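Local coordinates for protein MmeI (Methylophilus methylotrophus, PDB 5HR4) that is a Type IIL restriction-modification enzyme that probably transfers a methyl group from S-adenosyl-L-methionine to adenine in DNA, at residues A[256-261]-A[447-451]; A[377-381]-A[401-405]. All coordinates share one frame; numbering follows the deposited sequence.

Contact 1. Residues A[256-261]-A[447-451]; sequences YINGKL and RIPLK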
ATOM      1  N   TYR A 256      15.090  -9.056  38.398  1.00 26.35           N
ATOM      2  CA  TYR A 256      14.230  -7.877  38.367  1.00 30.92           C
ATOM      3  C   TYR A 256      14.304  -7.205  36.991  1.00 30.27           C
ATOM      4  O   TYR A 256      15.401  -6.946  36.471  1.00 31.93           O
ATOM      5  CB  TYR A 256      14.657  -6.927  39.495  1.00 25.83           C
ATOM      6  CG  TYR A 256      14.111  -5.513  39.454  1.00 33.55           C
ATOM      7  CD1 TYR A 256      12.748  -5.254  39.612  1.00 32.81           C
ATOM      8  CD2 TYR A 256      14.971  -4.423  39.301  1.00 34.35           C
ATOM      9  CE1 TYR A 256      12.256  -3.942  39.584  1.00 34.86           C
ATOM     10  CE2 TYR A 256      14.490  -3.115  39.272  1.00 33.94           C
ATOM     11  CZ  TYR A 256      13.135  -2.871  39.417  1.00 35.74           C
ATOM     12  OH  TYR A 256      12.669  -1.556  39.381  1.00 28.12           O
ATOM     13  N   ILE A 257      13.140  -6.938  36.383  1.00 26.14           N
ATOM     14  CA  ILE A 257      13.073  -6.397  35.024  1.00 28.72           C
ATOM     15  C   ILE A 257      12.475  -4.980  34.996  1.00 31.65           C
ATOM     16  O   ILE A 257      13.029  -4.074  34.365  1.00 31.96           O
ATOM     17  CB  ILE A 257      12.293  -7.350  34.091  1.00 32.09           C
ATOM     18  CG1 ILE A 257      12.919  -8.741  34.121  1.00 30.66           C
ATOM     19  CG2 ILE A 257      12.297  -6.832  32.670  1.00 29.50           C
ATOM     20  CD1 ILE A 257      14.173  -8.818  33.261  1.00 31.10           C
ATOM     21  N   ASN A 258      11.308  -4.795  35.612  1.00 27.44           N
ATOM     22  CA  ASN A 258      10.657  -3.487  35.852  1.00 27.01           C
ATOM     23  C   ASN A 258      10.278  -2.855  34.522  1.00 30.85           C
ATOM     24  O   ASN A 258       9.765  -3.542  33.625  1.00 31.42           O
ATOM     25  CB  ASN A 258      11.517  -2.605  36.666  1.00 32.62           C
ATOM     26  CG  ASN A 258      10.804  -1.333  37.114  1.00 55.39           C
ATOM     27  OD1 ASN A 258      11.474  -0.376  37.525  1.00 77.15           O
ATOM     28  ND2 ASN A 258       9.440  -1.314  37.056  1.00 59.45           N
ATOM     29  N   GLY A 259      10.491  -1.546  34.368  1.00 32.94           N
ATOM     30  CA  GLY A 259      10.076  -0.917  33.129  1.00 38.53           C
ATOM     31  C   GLY A 259       8.565  -0.846  33.003  1.00 34.42           C
ATOM     32  O   GLY A 259       7.867  -1.627  33.651  1.00 32.01           O
ATOM     33  N   LYS A 260       8.046   0.069  32.168  1.00 38.87           N
ATOM     34  CA  LYS A 260       6.614   0.126  31.848  1.00 36.44           C
ATOM     35  C   LYS A 260       6.012  -1.239  31.510  1.00 33.44           C
ATOM     36  O   LYS A 260       4.789  -1.400  31.537  1.00 38.96           O
ATOM     37  CB  LYS A 260       6.403   1.090  30.673  1.00 39.95           C
ATOM     38  CG  LYS A 260       4.969   1.578  30.468  1.00 53.17           C
ATOM     39  CD  LYS A 260       4.853   2.315  29.137  1.00 62.51           C
ATOM     40  CE  LYS A 260       3.399   2.474  28.718  1.00 78.86           C
ATOM     41  NZ  LYS A 260       3.256   3.048  27.348  1.00 75.48           N
ATOM     42  N   LEU A 261       6.841  -2.226  31.201  1.00 36.59           N
ATOM     43  CA  LEU A 261       6.347  -3.527  30.773  1.00 33.20           C
ATOM     44  C   LEU A 261       5.816  -4.347  31.928  1.00 27.77           C
ATOM     45  O   LEU A 261       4.920  -5.161  31.714  1.00 32.96           O
ATOM     46  CB  LEU A 261       7.455  -4.304  30.047  1.00 34.38           C
ATOM     47  CG  LEU A 261       7.269  -5.784  29.667  1.00 37.20           C
ATOM     48  CD1 LEU A 261       6.073  -5.989  28.756  1.00 31.39           C
ATOM     49  CD2 LEU A 261       8.526  -6.340  29.012  1.00 31.74           C
ATOM     50  N   ARG A 447      21.060  -3.924  29.284  1.00 35.53           N
ATOM     51  CA  ARG A 447      20.233  -2.880  29.859  1.00 30.28           C
ATOM     52  C   ARG A 447      19.021  -3.490  30.555  1.00 33.18           C
ATOM     53  O   ARG A 447      17.867  -3.242  30.169  1.00 30.16           O
ATOM     54  CB  ARG A 447      19.827  -1.870  28.785  1.00 28.23           C
ATOM     55  CG  ARG A 447      20.951  -0.972  28.371  1.00 28.38           C
ATOM     56  CD  ARG A 447      20.638  -0.304  27.061  1.00 33.46           C
ATOM     57  NE  ARG A 447      21.365   0.956  26.916  1.00 37.10           N
ATOM     58  CZ  ARG A 447      21.564   1.578  25.756  1.00 38.96           C
ATOM     59  NH1 ARG A 447      21.103   1.049  24.623  1.00 37.77           N
ATOM     60  NH2 ARG A 447      22.227   2.729  25.723  1.00 34.51           N
ATOM     61  N   ILE A 448      19.295  -4.270  31.597  1.00 33.12           N
ATOM     62  CA  ILE A 448      18.279  -4.831  32.480  1.00 33.75           C
ATOM     63  C   ILE A 448      18.594  -4.395  33.904  1.00 34.37           C
ATOM     64  O   ILE A 448      19.729  -4.562  34.351  1.00 32.16           O
ATOM     65  CB  ILE A 448      18.219  -6.367  32.405  1.00 35.94           C
ATOM     66  CG1 ILE A 448      18.039  -6.815  30.945  1.00 30.86           C
ATOM     67  CG2 ILE A 448      17.094  -6.899  33.295  1.00 31.70           C
ATOM     68  CD1 ILE A 448      16.763  -6.349  30.329  1.00 26.16           C
ATOM     69  N   PRO A 449      17.622  -3.876  34.669  1.00 40.01           N
ATOM     70  CA  PRO A 449      16.217  -3.703  34.326  1.00 35.44           C
ATOM     71  C   PRO A 449      15.959  -2.600  33.295  1.00 36.69           C
ATOM     72  O   PRO A 449      16.820  -1.763  32.996  1.00 32.02           O
ATOM     73  CB  PRO A 449      15.587  -3.342  35.682  1.00 33.56           C
ATOM     74  CG  PRO A 449      16.644  -2.662  36.377  1.00 30.51           C
ATOM     75  CD  PRO A 449      17.873  -3.446  36.052  1.00 34.36           C
ATOM     76  N   LEU A 450      14.730  -2.600  32.791  1.00 36.25           N
ATOM     77  CA  LEU A 450      14.324  -1.715  31.711  1.00 36.38           C
ATOM     78  C   LEU A 450      14.156  -0.302  32.254  1.00 32.92           C
ATOM     79  O   LEU A 450      13.125   0.036  32.835  1.00 42.54           O
ATOM     80  CB  LEU A 450      13.037  -2.248  31.086  1.00 37.39           C
ATOM     81  CG  LEU A 450      13.208  -3.655  30.494  1.00 35.75           C
ATOM     82  CD1 LEU A 450      11.879  -4.288  30.098  1.00 29.20           C
ATOM     83  CD2 LEU A 450      14.170  -3.613  29.290  1.00 27.35           C
ATOM     84  N   LYS A 451      15.169   0.539  32.070  1.00 31.03           N
ATOM     85  CA  LYS A 451      15.085   1.924  32.517  1.00 38.32           C
ATOM     86  C   LYS A 451      14.726   2.910  31.407  1.00 37.62           C
ATOM     87  O   LYS A 451      14.285   4.022  31.706  1.00 46.70           O
ATOM     88  CB  LYS A 451      16.404   2.348  33.174  1.00 32.14           C
TER

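Contact 2. Residues A[377-381]-A[401-405]; sequences LRLLE and LIQIN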
ATOM      1  N   LEU A 377      21.250   2.014  13.764  1.00 30.75           N
ATOM      2  CA  LEU A 377      21.958   2.971  14.594  1.00 27.45           C
ATOM      3  C   LEU A 377      22.870   2.261  15.570  1.00 28.74           C
ATOM      4  O   LEU A 377      24.029   2.654  15.748  1.00 28.58           O
ATOM      5  CB  LEU A 377      20.967   3.867  15.319  1.00 29.53           C
ATOM      6  CG  LEU A 377      20.913   5.235  14.662  1.00 28.41           C
ATOM      7  CD1 LEU A 377      20.460   5.104  13.227  1.00 24.06           C
ATOM      8  CD2 LEU A 377      19.972   6.097  15.450  1.00 34.40           C
ATOM      9  N   ARG A 378      22.392   1.182  16.182  1.00 26.82           N
ATOM     10  CA  ARG A 378      23.281   0.447  17.073  1.00 30.71           C
ATOM     11  C   ARG A 378      24.499  -0.080  16.310  1.00 33.56           C
ATOM     12  O   ARG A 378      25.639   0.088  16.757  1.00 35.10           O
ATOM     13  CB  ARG A 378      22.524  -0.670  17.787  1.00 33.74           C
ATOM     14  CG  ARG A 378      21.659  -0.155  18.957  1.00 33.27           C
ATOM     15  CD  ARG A 378      22.522   0.443  20.079  1.00 33.55           C
ATOM     16  NE  ARG A 378      23.363  -0.585  20.681  1.00 37.57           N
ATOM     17  CZ  ARG A 378      22.982  -1.384  21.674  1.00 37.35           C
ATOM     18  NH1 ARG A 378      21.772  -1.270  22.209  1.00 34.99           N
ATOM     19  NH2 ARG A 378      23.814  -2.299  22.143  1.00 37.07           N
ATOM     20  N   LEU A 379      24.286  -0.666  15.127  1.00 33.30           N
ATOM     21  CA  LEU A 379      25.415  -1.177  14.352  1.00 29.42           C
ATOM     22  C   LEU A 379      26.400  -0.065  14.026  1.00 33.63           C
ATOM     23  O   LEU A 379      27.618  -0.222  14.216  1.00 35.41           O
ATOM     24  CB  LEU A 379      24.931  -1.862  13.076  1.00 29.63           C
ATOM     25  CG  LEU A 379      24.307  -3.248  13.247  1.00 29.73           C
ATOM     26  CD1 LEU A 379      23.959  -3.852  11.911  1.00 22.35           C
ATOM     27  CD2 LEU A 379      25.256  -4.141  13.995  1.00 25.44           C
ATOM     28  N   LEU A 380      25.895   1.076  13.547  1.00 30.27           N
ATOM     29  CA  LEU A 380      26.768   2.223  13.316  1.00 29.70           C
ATOM     30  C   LEU A 380      27.527   2.590  14.586  1.00 34.86           C
ATOM     31  O   LEU A 380      28.761   2.678  14.581  1.00 37.54           O
ATOM     32  CB  LEU A 380      25.944   3.401  12.827  1.00 27.50           C
ATOM     33  CG  LEU A 380      26.708   4.696  12.663  1.00 30.88           C
ATOM     34  CD1 LEU A 380      27.890   4.478  11.735  1.00 34.39           C
ATOM     35  CD2 LEU A 380      25.749   5.686  12.063  1.00 32.47           C
ATOM     36  N   GLU A 381      26.797   2.750  15.698  1.00 32.39           N
ATOM     37  CA  GLU A 381      27.386   3.093  16.990  1.00 32.57           C
ATOM     38  C   GLU A 381      28.444   2.105  17.471  1.00 30.43           C
ATOM     39  O   GLU A 381      29.236   2.461  18.348  1.00 33.26           O
ATOM     40  CB  GLU A 381      26.292   3.192  18.058  1.00 32.73           C
ATOM     41  CG  GLU A 381      26.745   3.933  19.288  1.00 38.10           C
ATOM     42  CD  GLU A 381      25.999   3.533  20.548  1.00 44.91           C
ATOM     43  OE1 GLU A 381      25.629   2.337  20.672  1.00 45.76           O
ATOM     44  OE2 GLU A 381      25.798   4.422  21.418  1.00 42.15           O
ATOM     45  N   LEU A 401      30.475   4.277  27.675  1.00 47.31           N
ATOM     46  CA  LEU A 401      30.640   4.811  26.331  1.00 45.18           C
ATOM     47  C   LEU A 401      29.318   4.853  25.570  1.00 39.47           C
ATOM     48  O   LEU A 401      28.990   5.877  24.967  1.00 43.96           O
ATOM     49  CB  LEU A 401      31.688   3.993  25.568  1.00 46.58           C
ATOM     50  N   ILE A 402      28.538   3.766  25.617  1.00 41.40           N
ATOM     51  CA  ILE A 402      27.295   3.673  24.846  1.00 38.30           C
ATOM     52  C   ILE A 402      26.347   4.821  25.176  1.00 36.95           C
ATOM     53  O   ILE A 402      26.384   5.399  26.272  1.00 40.17           O
ATOM     54  CB  ILE A 402      26.604   2.323  25.101  1.00 39.64           C
ATOM     55  CG1 ILE A 402      25.632   1.985  23.964  1.00 41.22           C
ATOM     56  CG2 ILE A 402      25.861   2.357  26.420  1.00 33.70           C
ATOM     57  CD1 ILE A 402      25.231   0.510  23.904  1.00 39.77           C
ATOM     58  N   GLN A 403      25.479   5.150  24.219  1.00 35.32           N
ATOM     59  CA  GLN A 403      24.525   6.243  24.390  1.00 36.95           C
ATOM     60  C   GLN A 403      23.145   5.947  23.802  1.00 37.17           C
ATOM     61  O   GLN A 403      22.124   6.085  24.496  1.00 33.98           O
ATOM     62  CB  GLN A 403      25.082   7.522  23.772  1.00 36.32           C
ATOM     63  CG  GLN A 403      26.047   8.254  24.674  1.00 34.83           C
ATOM     64  CD  GLN A 403      26.122   9.720  24.326  1.00 41.13           C
ATOM     65  OE1 GLN A 403      25.180  10.477  24.571  1.00 49.24           O
ATOM     66  NE2 GLN A 403      27.235  10.133  23.734  1.00 39.97           N
ATOM     67  N   ILE A 404      23.122   5.528  22.532  1.00 32.46           N
ATOM     68  CA  ILE A 404      21.884   5.335  21.789  1.00 31.08           C
ATOM     69  C   ILE A 404      20.929   4.396  22.530  1.00 35.09           C
ATOM     70  O   ILE A 404      21.350   3.430  23.182  1.00 35.47           O
ATOM     71  CB  ILE A 404      22.257   4.839  20.381  1.00 32.46           C
ATOM     72  CG1 ILE A 404      23.022   5.959  19.682  1.00 33.10           C
ATOM     73  CG2 ILE A 404      21.042   4.482  19.547  1.00 32.77           C
ATOM     74  CD1 ILE A 404      23.778   5.514  18.480  1.00 36.87           C
ATOM     75  N   ASN A 405      19.632   4.705  22.471  1.00 31.30           N
ATOM     76  CA  ASN A 405      18.666   3.976  23.285  1.00 33.98           C
ATOM     77  C   ASN A 405      17.256   4.211  22.752  1.00 31.38           C
ATOM     78  O   ASN A 405      16.997   5.133  21.973  1.00 29.13           O
ATOM     79  CB  ASN A 405      18.762   4.382  24.764  1.00 32.60           C
ATOM     80  CG  ASN A 405      18.557   3.206  25.711  1.00 33.15           C
ATOM     81  OD1 ASN A 405      17.878   2.219  25.383  1.00 33.67           O
ATOM     82  ND2 ASN A 405      19.146   3.303  26.889  1.00 28.88           N
TER

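Contact 1. Residues A[256-261]-A[447-451]
With chi1 of I257 at -56°, its CG2 is anti to the backbone N and lies beside L450, 3.6 Å from L450 CD1, while the CG1 arm, anti to the carbonyl carbon, brings CD1 to 3.5 Å from I448 CG2. L450 runs alongside I257 in the same direction, and its CD1 also comes 4.1 Å from L261 CD2. A single backbone hydrogen bond crosses the contact: L450 N donates to I257 O over 2.7 Å with an N-H...O angle of 160°. Further along, the backbones come close at G259, where a CB would run into that of L450; the positive phi of 70° also favours glycine. At the other end the ring of Y256 slants across P449, CE2 being 3.6 Å from P449 CG. A cis peptide precedes this proline. The contact is therefore largely apolar and joins the helicase spacer to a loop of the methyltransferase region. Beneath it, I257 and L261 rest on F195 of helix 183-200, whereas L261 touches V424 and L450 touches W427 of helix 416-440, the helix that precedes this loop and strand 455-458.

Contact 2. Residues A[377-381]-A[401-405]
E381 reaches from its helix to two consecutive backbone amides of the loop 401-405. Both hydrogen bonds end on OE2: Q403 N donates over 2.9 Å at an N-H...O angle of 154°, approaching on the syn side close to the carboxylate plane, and I404 N donates over 3.1 Å at 163° from above that plane. H351 adds a third hydrogen bond to the same oxygen, so OE2 is gripped by three donors, which probably limits rotation of the carboxylate. The side chain gets there with CG anti to the backbone N (chi1 -163°) and the chain extended beyond it.

The charged component is weaker. R378 NE lies 3.7 Å from E381 OE1, a long pair within the helix in which the oxygen sits well out of the guanidinium plane, leaving only charge attraction. The guanidinium hydrogen-bonds instead to N434 through NH2 and to Y374 through NH1.

Aliphatic packing completes the contact. L377 CB and I404 CG2 form an apolar pair at 4.3 Å. I404 comes from the direction opposite to E381, its CD1 3.4 Å from E381 CB. I402 packs against the charged groups, crossing both side chains at about a right angle: CG1 is 3.3 Å from E381 OE1, and CD1 lies over one guanidinium face of R378, 3.6 Å from NH2. An alanine at E381 would remove the carboxylate and is likely to leave the amides of Q403 and I404 without their shared acceptor.

The contact thus ties helix 368-388 to the loop leading into strand 409-413, with helix 344-355 supplying H351 and helix 416-440 supplying N434.

How the contacts relate
The centres of contacts 1 and 2 are about 19 Å apart, on the same side of the chain's centre. Along the chain, 256-261 comes first, then 377-381 and 401-405, and finally 447-451, so contact 1 closes a longer loop that encloses contact 2. Contact 2 is internal to the methyltransferase region, whereas contact 1 joins that region to the helicase spacer. Helix 416-440 packs against both. Contact 1 joins the spacer to 447-451, and R447 of that loop reaches 401-405: its NH2 lies 2.8 Å from I404 O, a probable hydrogen bond, while D430 pairs with its NH1 beside the like-charged R378. These loops lead into 409-413 and 455-458, adjacent parallel strands of the methyltransferase sheet.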